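Local atomic coordinates of transcriptional regulator, ROK family (Vibrio cholerae O1 biovar eltor, PDB entry 1Z05), a protein that probably binds DNA and regulates transcription of carbohydrate-metabolism genes, as a zinc-containing member of the ROK family related to Mlc of Escherichia coli. Residues E359-G364 with L394-S399; F228-D233 with E398-K403; V234-L239 with I250-R255; I351-F356 with E384-V389; D336-L341 with S372-S377. All coordinates share one frame; numbering follows the deposited sequence. Where two conformers were deposited one is given.

Contact 1. Residues E359-G364 with L394-S399; sequences EKILIG and LKLVES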
# COMPACT_ATOMS: atom_id res chain seq x y z
N GLU A 359 9.30 8.81 4.79
CA GLU A 359 9.86 10.12 5.16
C GLU A 359 10.12 10.22 6.66
O GLU A 359 10.73 11.18 7.12
CB GLU A 359 8.94 11.26 4.73
CG GLU A 359 8.60 11.28 3.24
CD GLU A 359 7.50 12.27 2.93
OE1 GLU A 359 6.33 11.84 2.78
OE2 GLU A 359 7.80 13.48 2.84
N LYS A 360 9.65 9.23 7.42
CA LYS A 360 9.82 9.25 8.88
C LYS A 360 9.64 7.88 9.51
O LYS A 360 8.79 7.10 9.08
CB LYS A 360 8.84 10.25 9.51
CG LYS A 360 9.31 10.86 10.81
CD LYS A 360 8.39 11.99 11.21
CE LYS A 360 8.84 12.65 12.49
NZ LYS A 360 7.85 13.66 12.91
N ILE A 361 10.45 7.60 10.53
CA ILE A 361 10.36 6.36 11.29
C ILE A 361 10.01 6.68 12.73
O ILE A 361 10.71 7.46 13.38
CB ILE A 361 11.69 5.54 11.27
CG1 ILE A 361 12.19 5.30 9.84
CG2 ILE A 361 11.53 4.21 12.05
CD1 ILE A 361 11.22 4.55 8.93
N LEU A 362 8.94 6.07 13.23
CA LEU A 362 8.60 6.18 14.66
C LEU A 362 8.78 4.84 15.35
O LEU A 362 8.47 3.79 14.79
CB LEU A 362 7.16 6.65 14.88
CG LEU A 362 6.56 7.85 14.15
CD1 LEU A 362 5.25 8.25 14.82
CD2 LEU A 362 7.49 9.03 14.13
N ILE A 363 9.27 4.90 16.58
CA ILE A 363 9.47 3.73 17.42
C ILE A 363 8.49 3.80 18.60
O ILE A 363 8.40 4.81 19.30
CB ILE A 363 10.94 3.66 17.93
CG1 ILE A 363 11.93 3.71 16.74
CG2 ILE A 363 11.17 2.42 18.79
CD1 ILE A 363 11.89 2.46 15.82
N GLY A 364 7.75 2.72 18.81
CA GLY A 364 6.82 2.65 19.93
C GLY A 364 7.05 1.41 20.77
O GLY A 364 7.30 0.32 20.25
N LEU A 394 16.30 11.21 7.32
CA LEU A 394 15.34 10.32 7.95
C LEU A 394 15.39 10.43 9.46
O LEU A 394 16.36 10.00 10.10
CB LEU A 394 15.57 8.88 7.47
CG LEU A 394 14.48 7.82 7.65
CD1 LEU A 394 13.11 8.30 7.20
CD2 LEU A 394 14.88 6.58 6.88
N LYS A 395 14.35 11.02 10.03
CA LYS A 395 14.23 11.15 11.48
C LYS A 395 13.80 9.84 12.10
O LYS A 395 12.86 9.19 11.60
CB LYS A 395 13.25 12.26 11.87
CG LYS A 395 13.91 13.53 12.39
CD LYS A 395 14.70 14.26 11.31
CE LYS A 395 15.12 15.65 11.75
NZ LYS A 395 13.95 16.59 11.79
N LEU A 396 14.50 9.44 13.16
CA LEU A 396 14.09 8.32 14.01
C LEU A 396 13.56 8.89 15.31
O LEU A 396 14.32 9.43 16.11
CB LEU A 396 15.28 7.40 14.28
CG LEU A 396 15.01 6.02 14.87
CD1 LEU A 396 14.44 5.10 13.81
CD2 LEU A 396 16.28 5.42 15.43
N VAL A 397 12.25 8.80 15.54
CA VAL A 397 11.67 9.43 16.73
C VAL A 397 10.71 8.54 17.52
O VAL A 397 10.11 7.59 16.99
CB VAL A 397 11.01 10.83 16.43
CG1 VAL A 397 11.93 11.72 15.58
CG2 VAL A 397 9.67 10.70 15.78
N GLU A 398 10.59 8.85 18.81
CA GLU A 398 9.64 8.18 19.69
C GLU A 398 8.19 8.53 19.33
O GLU A 398 7.87 9.69 19.02
CB GLU A 398 9.93 8.56 21.16
CG GLU A 398 9.12 7.75 22.16
CD GLU A 398 9.39 8.14 23.62
OE1 GLU A 398 10.39 8.84 23.89
OE2 GLU A 398 8.58 7.73 24.50
N SER A 399 7.31 7.53 19.38
CA SER A 399 5.89 7.72 19.16
C SER A 399 5.31 8.58 20.28
O SER A 399 5.77 8.52 21.41
CB SER A 399 5.17 6.37 19.13
OG SER A 399 5.13 5.79 20.43
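Ile361 and Ile363 face Leu396 across two neighbouring parallel strands, 360-364 and 395-398. Strand 395-398 is the outer edge of a five-strand mixed sheet within this chain. Helix 371-385 lies between the two in a beta-alpha-beta connection. Four backbone hydrogen bonds join the strands. Ile361 N gives to Lys395 O, Val397 N to Ile361 O at 3.0 Å, Ile363 N to Val397 O at 2.8 Å, and Ser399 N to Ile363 O. Leu362 CA adds a CA-H...O contact of 3.1 Å to Val397 O.

The well-packed face carries Ile361, Ile363 and Leu396. Leu396 CG stands anti to the backbone N (chi1 -166°), and this carries CD1 back toward the partner strand. Leu396 CD1 lies 3.5 Å from Ile361 CG2 and 4.1 Å from Ile363 CG1, so one methyl bridges both isoleucines. Leu394 CG is 4.0 Å from Ile361 CG1. Tyr375 of helix 371-385 closes this face over Leu396 and Ile363.

On the other face Leu362 and Val397 run alongside each other in the same direction. Leu362 CD2 and Val397 CG2 are modelled at 3.2 Å, closer than methyls normally come, so this pair is doubtful. The loose side is the lysine end. Lys360 runs extended across Val397, its CE 3.9 Å from Val397 CG2. Lys395 is exposed, and its tip turns away.

Backbone bonds thus set the register, and Ile361, Ile363, Leu394 and Leu396 make one face apolar. Lys360 NZ is met by His230 O and, in the conformer given, by Asp233, which probably keeps it charged.

Contact 2. Residues F228-D233 with E398-K403; sequences FGHSQD and ESRFYK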
# COMPACT_ATOMS: atom_id res chain seq x y z
N PHE A 228 -2.85 12.51 15.23
CA PHE A 228 -2.81 13.12 16.56
C PHE A 228 -1.40 13.15 17.14
O PHE A 228 -1.17 13.80 18.16
CB PHE A 228 -3.67 12.31 17.55
CG PHE A 228 -5.13 12.27 17.23
CD1 PHE A 228 -5.93 13.40 17.36
CD2 PHE A 228 -5.73 11.07 16.87
CE1 PHE A 228 -7.30 13.35 17.09
CE2 PHE A 228 -7.08 11.01 16.60
CZ PHE A 228 -7.87 12.15 16.70
N GLY A 229 -0.48 12.43 16.52
CA GLY A 229 0.79 12.14 17.17
C GLY A 229 2.02 12.68 16.47
O GLY A 229 2.04 13.83 16.03
N HIS A 230 3.04 11.85 16.35
CA HIS A 230 4.35 12.35 15.93
C HIS A 230 4.70 12.11 14.47
O HIS A 230 5.86 12.20 14.08
CB HIS A 230 5.45 11.86 16.87
CG HIS A 230 5.49 12.59 18.18
ND1 HIS A 230 6.21 12.14 19.26
CD2 HIS A 230 4.88 13.73 18.57
CE1 HIS A 230 6.07 12.99 20.26
NE2 HIS A 230 5.26 13.96 19.87
N SER A 231 3.69 11.82 13.65
CA SER A 231 3.90 11.73 12.22
C SER A 231 2.88 12.59 11.46
O SER A 231 2.62 12.34 10.28
CB SER A 231 3.91 10.28 11.73
OG SER A 231 2.63 9.68 11.80
N GLN A 232 2.34 13.60 12.12
CA GLN A 232 1.41 14.54 11.48
C GLN A 232 2.00 15.32 10.30
O GLN A 232 1.26 15.73 9.41
CB GLN A 232 0.89 15.57 12.49
CG GLN A 232 0.03 15.01 13.60
CD GLN A 232 -0.43 16.10 14.55
OE1 GLN A 232 -1.27 16.92 14.20
NE2 GLN A 232 0.12 16.10 15.75
N ASP A 233 3.32 15.48 10.32
CA ASP A 233 4.08 16.32 9.37
C ASP A 233 4.48 15.64 8.05
O ASP A 233 5.08 16.29 7.19
CB ASP A 233 5.33 16.89 10.06
CG ASP A 233 6.30 15.81 10.54
OD1 ASP A 233 5.87 14.68 10.85
OD2 ASP A 233 7.52 16.11 10.62
N GLU A 398 10.59 8.85 18.81
CA GLU A 398 9.64 8.18 19.69
C GLU A 398 8.19 8.53 19.33
O GLU A 398 7.87 9.69 19.02
CB GLU A 398 9.93 8.56 21.16
CG GLU A 398 9.12 7.75 22.16
CD GLU A 398 9.39 8.14 23.62
OE1 GLU A 398 10.39 8.84 23.89
OE2 GLU A 398 8.58 7.73 24.50
N SER A 399 7.31 7.53 19.38
CA SER A 399 5.89 7.72 19.16
C SER A 399 5.31 8.58 20.28
O SER A 399 5.77 8.52 21.41
CB SER A 399 5.17 6.37 19.13
OG SER A 399 5.13 5.79 20.43
N ARG A 400 4.29 9.38 19.96
CA ARG A 400 3.56 10.16 20.96
C ARG A 400 2.78 9.26 21.93
O ARG A 400 2.76 9.51 23.15
CB ARG A 400 2.63 11.16 20.26
CG ARG A 400 1.61 11.89 21.15
CD ARG A 400 2.25 12.77 22.17
NE ARG A 400 1.27 13.46 23.03
CZ ARG A 400 0.80 12.98 24.18
NH1 ARG A 400 1.18 11.79 24.64
NH2 ARG A 400 -0.08 13.69 24.87
N PHE A 401 2.15 8.21 21.40
CA PHE A 401 1.30 7.35 22.21
C PHE A 401 1.94 6.02 22.54
O PHE A 401 2.75 5.51 21.77
CB PHE A 401 -0.06 7.14 21.53
CG PHE A 401 -0.76 8.42 21.15
CD1 PHE A 401 -1.23 9.29 22.15
CD2 PHE A 401 -0.93 8.78 19.81
CE1 PHE A 401 -1.87 10.49 21.81
CE2 PHE A 401 -1.57 9.98 19.47
CZ PHE A 401 -2.03 10.82 20.47
N TYR A 402 1.59 5.47 23.69
CA TYR A 402 1.86 4.07 24.00
C TYR A 402 0.89 3.52 25.04
O TYR A 402 0.28 2.48 24.82
CB TYR A 402 3.31 3.79 24.45
CG TYR A 402 3.52 2.31 24.74
CD1 TYR A 402 3.51 1.37 23.70
CD2 TYR A 402 3.67 1.85 26.05
CE1 TYR A 402 3.65 0.01 23.96
CE2 TYR A 402 3.83 0.48 26.31
CZ TYR A 402 3.83 -0.42 25.26
OH TYR A 402 3.98 -1.77 25.50
N LYS A 403 0.77 4.22 26.16
CA LYS A 403 -0.15 3.81 27.23
C LYS A 403 -1.56 4.37 27.03
O LYS A 403 -2.47 4.05 27.79
CB LYS A 403 0.41 4.15 28.61
CG LYS A 403 1.45 3.16 29.11
CD LYS A 403 2.30 3.75 30.24
CE LYS A 403 3.33 2.75 30.76
NZ LYS A 403 4.26 2.25 29.69
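His230 reaches over to the backbone of 398-403 with its whole ring. The His230 CB sits 3.9 Å from Glu398 O. CG is anti to its own carbonyl carbon (chi1 -76°), and the ring is thereby laid against Arg400. His230 CG and CD2 each lie 3.8 Å from Arg400 CB. His230 ND1 gives a nearly straight hydrogen bond to Glu398 O, 3.0 Å long with an angle of 171° at the hydrogen. That oxygen lies in the ring plane, at the edge, while the ring nitrogen is tilted 21° from the carbonyl plane. CE1 meets Arg400 CA and CB. At the far end, His230 NE2 lies 4.0 Å from Arg400 CD. Arg400 CB stands 3.7 Å from the His230 ring centroid, almost on the normal, in a CH-pi contact. The bond at the edge and the carbon over the face together probably fix how the ring is turned.

Next to it, Gly229 CA touches Arg400 CB. Phe228 CB meets the edge of the Phe401 ring at CZ, 3.7 Å away. The Phe228-Phe401 contact is apolar.

The contact joins two loops. One follows helix 217-228 and leads to strand 237-242. The other follows strand 395-398 and leads to helix 407-418. Glu225 of helix 217-228 binds the backbone N atoms of His230, Arg400 and Phe401, and Met407 of helix 407-418 packs on both phenylalanines.

Contact 3. Residues V234-L239 with I250-R255; sequences VDNSVL and IVLDGR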
# COMPACT_ATOMS: atom_id res chain seq x y z
N VAL A 234 4.20 14.35 7.92
CA VAL A 234 4.50 13.59 6.68
C VAL A 234 3.34 12.69 6.24
O VAL A 234 2.55 12.24 7.07
CB VAL A 234 5.80 12.73 6.80
CG1 VAL A 234 7.04 13.61 7.09
CG2 VAL A 234 5.66 11.64 7.86
N ASP A 235 3.26 12.42 4.94
CA ASP A 235 2.24 11.51 4.42
C ASP A 235 2.75 10.08 4.20
O ASP A 235 1.98 9.20 3.83
CB ASP A 235 1.62 12.07 3.13
CG ASP A 235 0.57 13.15 3.40
OD1 ASP A 235 -0.39 12.89 4.18
OD2 ASP A 235 0.70 14.25 2.84
N ASN A 236 4.04 9.88 4.43
CA ASN A 236 4.70 8.59 4.27
C ASN A 236 5.59 8.29 5.47
O ASN A 236 6.64 8.90 5.63
CB ASN A 236 5.53 8.56 2.98
CG ASN A 236 4.69 8.80 1.75
OD1 ASN A 236 4.79 9.85 1.10
ND2 ASN A 236 3.82 7.85 1.43
N SER A 237 5.14 7.39 6.33
CA SER A 237 5.87 7.08 7.55
C SER A 237 5.70 5.61 7.94
O SER A 237 4.81 4.91 7.42
CB SER A 237 5.39 7.97 8.70
OG SER A 237 4.02 7.72 8.98
N VAL A 238 6.54 5.16 8.87
CA VAL A 238 6.43 3.82 9.40
C VAL A 238 6.52 3.90 10.92
O VAL A 238 7.42 4.55 11.46
CB VAL A 238 7.54 2.89 8.84
CG1 VAL A 238 7.36 1.46 9.39
CG2 VAL A 238 7.50 2.86 7.31
N LEU A 239 5.56 3.27 11.59
CA LEU A 239 5.60 3.09 13.03
C LEU A 239 6.07 1.67 13.32
O LEU A 239 5.47 0.71 12.84
CB LEU A 239 4.21 3.34 13.65
CG LEU A 239 4.03 2.91 15.12
CD1 LEU A 239 4.79 3.82 16.08
CD2 LEU A 239 2.56 2.87 15.49
N ILE A 250 2.36 0.96 8.41
CA ILE A 250 2.90 1.71 7.28
C ILE A 250 1.86 2.70 6.78
O ILE A 250 0.74 2.32 6.40
CB ILE A 250 3.35 0.75 6.15
CG1 ILE A 250 4.46 -0.18 6.67
CG2 ILE A 250 3.82 1.53 4.91
CD1 ILE A 250 4.46 -1.55 6.04
N VAL A 251 2.23 3.98 6.79
CA VAL A 251 1.39 5.03 6.23
C VAL A 251 1.96 5.41 4.86
O VAL A 251 3.12 5.82 4.74
CB VAL A 251 1.24 6.26 7.19
CG1 VAL A 251 0.38 7.36 6.57
CG2 VAL A 251 0.66 5.82 8.52
N LEU A 252 1.13 5.27 3.84
CA LEU A 252 1.48 5.64 2.48
C LEU A 252 0.41 6.58 1.93
O LEU A 252 -0.78 6.25 1.96
CB LEU A 252 1.63 4.39 1.60
CG LEU A 252 2.05 4.50 0.13
CD1 LEU A 252 3.53 4.86 -0.02
CD2 LEU A 252 1.75 3.20 -0.59
N ASP A 253 0.84 7.74 1.45
CA ASP A 253 -0.06 8.81 0.94
C ASP A 253 -1.15 9.20 1.94
O ASP A 253 -2.30 9.43 1.56
CB ASP A 253 -0.68 8.42 -0.41
CG ASP A 253 0.35 7.99 -1.43
OD1 ASP A 253 1.44 8.62 -1.51
OD2 ASP A 253 0.09 7.01 -2.17
N GLY A 254 -0.79 9.25 3.22
CA GLY A 254 -1.72 9.70 4.25
C GLY A 254 -2.66 8.65 4.81
O GLY A 254 -3.45 8.94 5.71
N ARG A 255 -2.59 7.43 4.28
CA ARG A 255 -3.43 6.33 4.77
C ARG A 255 -2.60 5.11 5.15
O ARG A 255 -1.58 4.81 4.54
CB ARG A 255 -4.51 5.95 3.75
CG ARG A 255 -5.61 6.99 3.56
CD ARG A 255 -6.75 6.44 2.69
NE ARG A 255 -7.78 5.77 3.48
CZ ARG A 255 -8.80 6.41 4.06
NH1 ARG A 255 -8.93 7.72 3.92
NH2 ARG A 255 -9.70 5.73 4.76
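Ser237 and Val251 form an antiparallel hydrogen-bonded pair. Val251 N gives to Ser237 O at 2.8 Å, and Ser237 N gives to Val251 O at 3.0 Å. A third bond lies further out, from Gly254 N to Asp235 O at 2.8 Å. Gly254 N approaches in the carbonyl plane, on a lone pair of Asp235 O. Asn236 CA adds a CA-H...O contact of 3.2 Å to Val251 O.

Side-chain contacts flank these bonds. Ser237 OG takes the position between its backbone N and carbonyl carbon (chi1 63°). From there Ser237 OG lies over Val251, 3.6 Å from Val251 CB. Val251 CG1, anti to its backbone N, reaches Asp235 O. On the other face Val238 CG1 and Ile250 CG1 touch at 4.3 Å. That pair also meets helix 332-356, where Val352 packs on Val238 and Phe356 on Ile250. At the turn, Asp235 OD1 comes to 3.5 Å from Gly254 CA. Asn236 packs on Arg260 of the second subunit, and Leu252, in the conformer given, on Ile264 of that subunit.

The segments hold the open end of the hairpin of strands 237-242 and 246-252. A type I' turn from Leu252 to Arg255, with Gly254 at positive phi as its third residue, leads into short strand 255-256. Strand 237-242 is the central strand, antiparallel to 246-252 and parallel to 360-364, in a sheet of order 3-2-1-4-5, as expected for an ASKHA-type domain of the ROK family.

Contact 4. Residues I351-F356 with E384-V389; sequences IVINLF and EQSLPV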
# COMPACT_ATOMS: atom_id res chain seq x y z
N ILE A 351 15.01 -2.96 5.81
CA ILE A 351 14.17 -3.65 4.83
C ILE A 351 12.94 -2.82 4.45
O ILE A 351 12.63 -2.65 3.27
CB ILE A 351 13.76 -5.05 5.35
CG1 ILE A 351 14.98 -5.98 5.29
CG2 ILE A 351 12.62 -5.63 4.51
CD1 ILE A 351 14.83 -7.27 6.10
N VAL A 352 12.25 -2.30 5.46
CA VAL A 352 11.05 -1.49 5.27
C VAL A 352 11.35 -0.17 4.54
O VAL A 352 10.57 0.27 3.66
CB VAL A 352 10.35 -1.27 6.64
CG1 VAL A 352 9.25 -0.25 6.55
CG2 VAL A 352 9.79 -2.61 7.15
N ILE A 353 12.50 0.43 4.88
CA ILE A 353 12.97 1.64 4.20
C ILE A 353 13.20 1.37 2.71
O ILE A 353 12.72 2.13 1.87
CB ILE A 353 14.28 2.18 4.86
CG1 ILE A 353 13.96 2.77 6.23
CG2 ILE A 353 14.97 3.21 3.96
CD1 ILE A 353 15.16 2.97 7.13
N ASN A 354 13.94 0.31 2.41
CA ASN A 354 14.16 -0.14 1.02
C ASN A 354 12.88 -0.31 0.20
O ASN A 354 12.81 0.10 -0.96
CB ASN A 354 14.93 -1.46 1.01
CG ASN A 354 16.42 -1.26 1.07
OD1 ASN A 354 17.01 -0.65 0.18
ND2 ASN A 354 17.06 -1.80 2.10
N LEU A 355 11.87 -0.93 0.81
CA LEU A 355 10.63 -1.22 0.12
C LEU A 355 9.68 -0.04 0.03
O LEU A 355 8.92 0.07 -0.94
CB LEU A 355 9.90 -2.37 0.81
CG LEU A 355 10.61 -3.71 0.69
CD1 LEU A 355 10.02 -4.61 1.71
CD2 LEU A 355 10.45 -4.30 -0.70
N PHE A 356 9.70 0.85 1.03
CA PHE A 356 8.69 1.90 1.10
C PHE A 356 9.18 3.34 0.93
O PHE A 356 8.37 4.23 0.69
CB PHE A 356 7.88 1.78 2.39
CG PHE A 356 7.01 0.57 2.44
CD1 PHE A 356 5.79 0.54 1.76
CD2 PHE A 356 7.40 -0.55 3.16
CE1 PHE A 356 4.99 -0.58 1.79
CE2 PHE A 356 6.60 -1.69 3.20
CZ PHE A 356 5.39 -1.69 2.52
N GLU A 384 23.91 1.23 7.01
CA GLU A 384 24.71 0.19 6.38
C GLU A 384 23.89 -0.73 5.48
O GLU A 384 24.46 -1.48 4.68
CB GLU A 384 25.46 -0.61 7.46
CG GLU A 384 26.59 0.18 8.12
CD GLU A 384 27.34 -0.60 9.19
OE1 GLU A 384 27.04 -1.80 9.40
OE2 GLU A 384 28.25 -0.01 9.82
N GLN A 385 22.56 -0.67 5.59
CA GLN A 385 21.70 -1.64 4.92
C GLN A 385 20.55 -1.04 4.10
O GLN A 385 19.62 -1.74 3.71
CB GLN A 385 21.16 -2.63 5.95
CG GLN A 385 22.28 -3.36 6.73
CD GLN A 385 21.76 -4.25 7.83
OE1 GLN A 385 20.63 -4.74 7.76
NE2 GLN A 385 22.58 -4.48 8.85
N SER A 386 20.64 0.26 3.83
CA SER A 386 19.68 0.94 2.96
C SER A 386 20.40 2.06 2.22
O SER A 386 21.48 2.49 2.65
CB SER A 386 18.47 1.47 3.76
OG SER A 386 18.83 2.49 4.69
N LEU A 387 19.83 2.50 1.10
CA LEU A 387 20.42 3.54 0.26
C LEU A 387 20.60 4.85 1.02
O LEU A 387 19.67 5.33 1.67
CB LEU A 387 19.56 3.79 -0.98
CG LEU A 387 19.55 2.78 -2.13
CD1 LEU A 387 18.43 3.09 -3.13
CD2 LEU A 387 20.88 2.73 -2.84
N PRO A 388 21.81 5.45 0.94
CA PRO A 388 22.05 6.80 1.46
C PRO A 388 20.94 7.79 1.14
O PRO A 388 20.44 8.44 2.05
CB PRO A 388 23.37 7.19 0.79
CG PRO A 388 24.11 5.88 0.73
CD PRO A 388 23.05 4.86 0.39
N VAL A 389 20.52 7.87 -0.13
CA VAL A 389 19.45 8.80 -0.52
C VAL A 389 18.14 8.57 0.24
O VAL A 389 17.38 9.52 0.49
CB VAL A 389 19.24 8.83 -2.07
CG1 VAL A 389 18.52 7.57 -2.57
CG2 VAL A 389 18.48 10.08 -2.49
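The C-terminal end of helix 332-356 meets the link between helices 371-385 and 388-391 here, at the interface with the second subunit. Asn354 makes the one hydrogen bond between the two segments. Asn354 ND2 gives to Gln385 O at 3.0 Å, with an angle of 139° at the hydrogen, so the bond is clearly bent. Gln385 O lies 11° out of the amide plane of Asn354, and the donor lies in the carbonyl plane. A weak bond also joins ND2 to Ala350 O, one turn back in the same helix.

Helix 332-356 leads into strand 360-364 of the ROK domain. Helices 371-385 and 388-391 then connect this strand to its parallel neighbour 395-398, a beta-alpha-beta connection. Asn354 also packs on His269 of the second subunit, one of the zinc ligands, and Ile351 and Leu355 meet their own counterparts there.

Ser386 turns its CB toward the helix. Ile353 CG2 lies 3.9 Å from Ser386 CB and 4.0 Å from Ser386 OG. Ser386 CB is also 3.9 Å from Asn354 ND2, so the serine sits against both residues. Its OG stands between the backbone N and carbonyl carbon (chi1 66°) and is bonded to Ile382 O and to His391 ND1.

Contact 5. Residues D336-L341 with S372-S377; sequences DVIQQL and SILYPS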
# COMPACT_ATOMS: atom_id res chain seq x y z
N ASP A 336 24.63 -3.67 26.41
CA ASP A 336 24.96 -4.59 25.32
C ASP A 336 23.74 -5.34 24.75
O ASP A 336 23.63 -5.54 23.53
CB ASP A 336 26.02 -5.60 25.78
CG ASP A 336 26.72 -6.27 24.61
OD1 ASP A 336 27.38 -5.55 23.80
OD2 ASP A 336 26.62 -7.51 24.50
N VAL A 337 22.84 -5.75 25.64
CA VAL A 337 21.59 -6.40 25.24
C VAL A 337 20.71 -5.44 24.41
O VAL A 337 20.19 -5.83 23.36
CB VAL A 337 20.83 -6.95 26.48
CG1 VAL A 337 19.41 -7.41 26.12
CG2 VAL A 337 21.61 -8.10 27.11
N ILE A 338 20.56 -4.20 24.86
CA ILE A 338 19.79 -3.20 24.10
C ILE A 338 20.41 -2.86 22.73
O ILE A 338 19.69 -2.64 21.74
CB ILE A 338 19.53 -1.91 24.94
CG1 ILE A 338 18.62 -2.22 26.15
CG2 ILE A 338 18.90 -0.80 24.10
CD1 ILE A 338 17.37 -3.03 25.81
N GLN A 339 21.74 -2.79 22.68
CA GLN A 339 22.45 -2.52 21.42
C GLN A 339 22.24 -3.65 20.42
O GLN A 339 21.95 -3.40 19.25
CB GLN A 339 23.94 -2.21 21.64
CG GLN A 339 24.16 -0.87 22.34
CD GLN A 339 25.60 -0.64 22.76
OE1 GLN A 339 26.38 -1.59 22.91
NE2 GLN A 339 25.96 0.62 22.95
N GLN A 340 22.35 -4.89 20.88
CA GLN A 340 22.08 -6.06 20.05
C GLN A 340 20.65 -6.07 19.50
O GLN A 340 20.43 -6.38 18.33
CB GLN A 340 22.36 -7.35 20.83
CG GLN A 340 22.29 -8.61 19.99
CD GLN A 340 22.56 -9.87 20.79
OE1 GLN A 340 23.52 -9.94 21.57
NE2 GLN A 340 21.72 -10.88 20.60
N LEU A 341 19.69 -5.73 20.35
CA LEU A 341 18.30 -5.56 19.94
C LEU A 341 18.18 -4.51 18.83
O LEU A 341 17.52 -4.75 17.82
CB LEU A 341 17.42 -5.14 21.13
CG LEU A 341 15.96 -4.78 20.83
CD1 LEU A 341 15.19 -5.95 20.24
CD2 LEU A 341 15.28 -4.28 22.10
N SER A 372 18.12 6.31 24.25
CA SER A 372 19.47 6.88 24.11
C SER A 372 20.49 5.81 23.72
O SER A 372 21.49 6.12 23.06
CB SER A 372 19.90 7.57 25.41
OG SER A 372 20.23 6.61 26.40
N ILE A 373 20.21 4.57 24.11
CA ILE A 373 21.08 3.42 23.81
C ILE A 373 20.63 2.70 22.54
O ILE A 373 21.45 2.33 21.69
CB ILE A 373 21.11 2.41 25.01
CG1 ILE A 373 21.62 3.07 26.30
CG2 ILE A 373 21.91 1.13 24.66
CD1 ILE A 373 23.06 3.64 26.24
N LEU A 374 19.32 2.52 22.41
CA LEU A 374 18.74 1.79 21.29
C LEU A 374 18.86 2.51 19.94
O LEU A 374 19.21 1.89 18.94
CB LEU A 374 17.26 1.48 21.58
CG LEU A 374 16.47 0.69 20.54
CD1 LEU A 374 16.78 -0.79 20.63
CD2 LEU A 374 14.98 0.94 20.73
N TYR A 375 18.55 3.80 19.90
CA TYR A 375 18.44 4.51 18.63
C TYR A 375 19.73 4.56 17.81
O TYR A 375 19.70 4.32 16.60
CB TYR A 375 17.87 5.92 18.82
CG TYR A 375 16.38 5.98 19.08
CD1 TYR A 375 15.65 4.84 19.44
CD2 TYR A 375 15.70 7.19 18.99
CE1 TYR A 375 14.29 4.91 19.71
CE2 TYR A 375 14.34 7.26 19.24
CZ TYR A 375 13.65 6.13 19.60
OH TYR A 375 12.31 6.24 19.84
N PRO A 376 20.87 4.90 18.45
CA PRO A 376 22.14 4.87 17.70
C PRO A 376 22.48 3.52 17.08
O PRO A 376 23.04 3.47 15.98
CB PRO A 376 23.18 5.28 18.75
CG PRO A 376 22.42 6.12 19.71
CD PRO A 376 21.08 5.42 19.81
N SER A 377 22.14 2.43 17.77
CA SER A 377 22.33 1.08 17.23
C SER A 377 21.47 0.79 16.01
O SER A 377 21.95 0.21 15.03
CB SER A 377 22.11 0.02 18.32
OG SER A 377 23.24 -0.02 19.17
O HOH W 1 24.07 2.71 21.85
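Ile338 holds CG2 anti to its backbone N, with CG1 beside that N (chi1 -65°). Ile373 does the same. The CG2 methyls of Ile338 and Ile373 therefore face each other, 3.6 Å apart, while the side chains cross at about a right angle. Leu374 has CG anti to its backbone N (chi1 -179°), and this carries Leu374 CD1 across to Ile338 O at 3.6 Å. Leu374 CD1 also touches Leu341 CD2 at 4.1 Å. Ile338 CG2 also meets Leu374 CB.

Gln339 forms the outer side. Gln339 CG lies 3.8 Å from Ile373 CG2, and Gln339 CB is 3.4 Å from Ser377 OG. Gln339 NE2 gives to a water at 3.0 Å, and that water gives to Ile373 O at 2.7 Å. No direct hydrogen bond joins the segments.

The axes of the two helix segments come within 8.0 Å, at 36° to each other. Helix 371-385 is kinked at Pro376, whose nitrogen has no bond to the turn before. Ile367, in the loop leading to this helix, packs on Ile338, Leu341 and Leu374. Ile323 and Ala327 of helix 320-328 meet Ile338, and Ile296 of helix 293-305 meets Leu341. Tyr375 packs on Leu396 and Glu398 of strand 395-398.

In the fold
Contacts 1 and 3 lie in one mixed sheet, where strands 360-364 and 237-242 are neighbours. Leu362 N and Val238 O are 2.8 Å apart, a probable hydrogen bond. Contact 2 shares Glu398 and Ser399 with contact 1, and Leu362 CD1 touches Ser231 CB at 3.9 Å. Contacts 4 and 5 use the same two helices, with centres about 19 Å apart. Contact 4 touches contact 1 through Leu394 CD2 and Ile353 CD1, 3.6 Å apart, and meets strand 360-364 where Ile361 CD1 is 4.2 Å from Ile353 CG1. Tyr375, on segment 372-377, brings its OH 3.5 Å from Ile363 CB. A zinc ion lies about 5 Å from the Leu387 side chain, probably that of the second subunit.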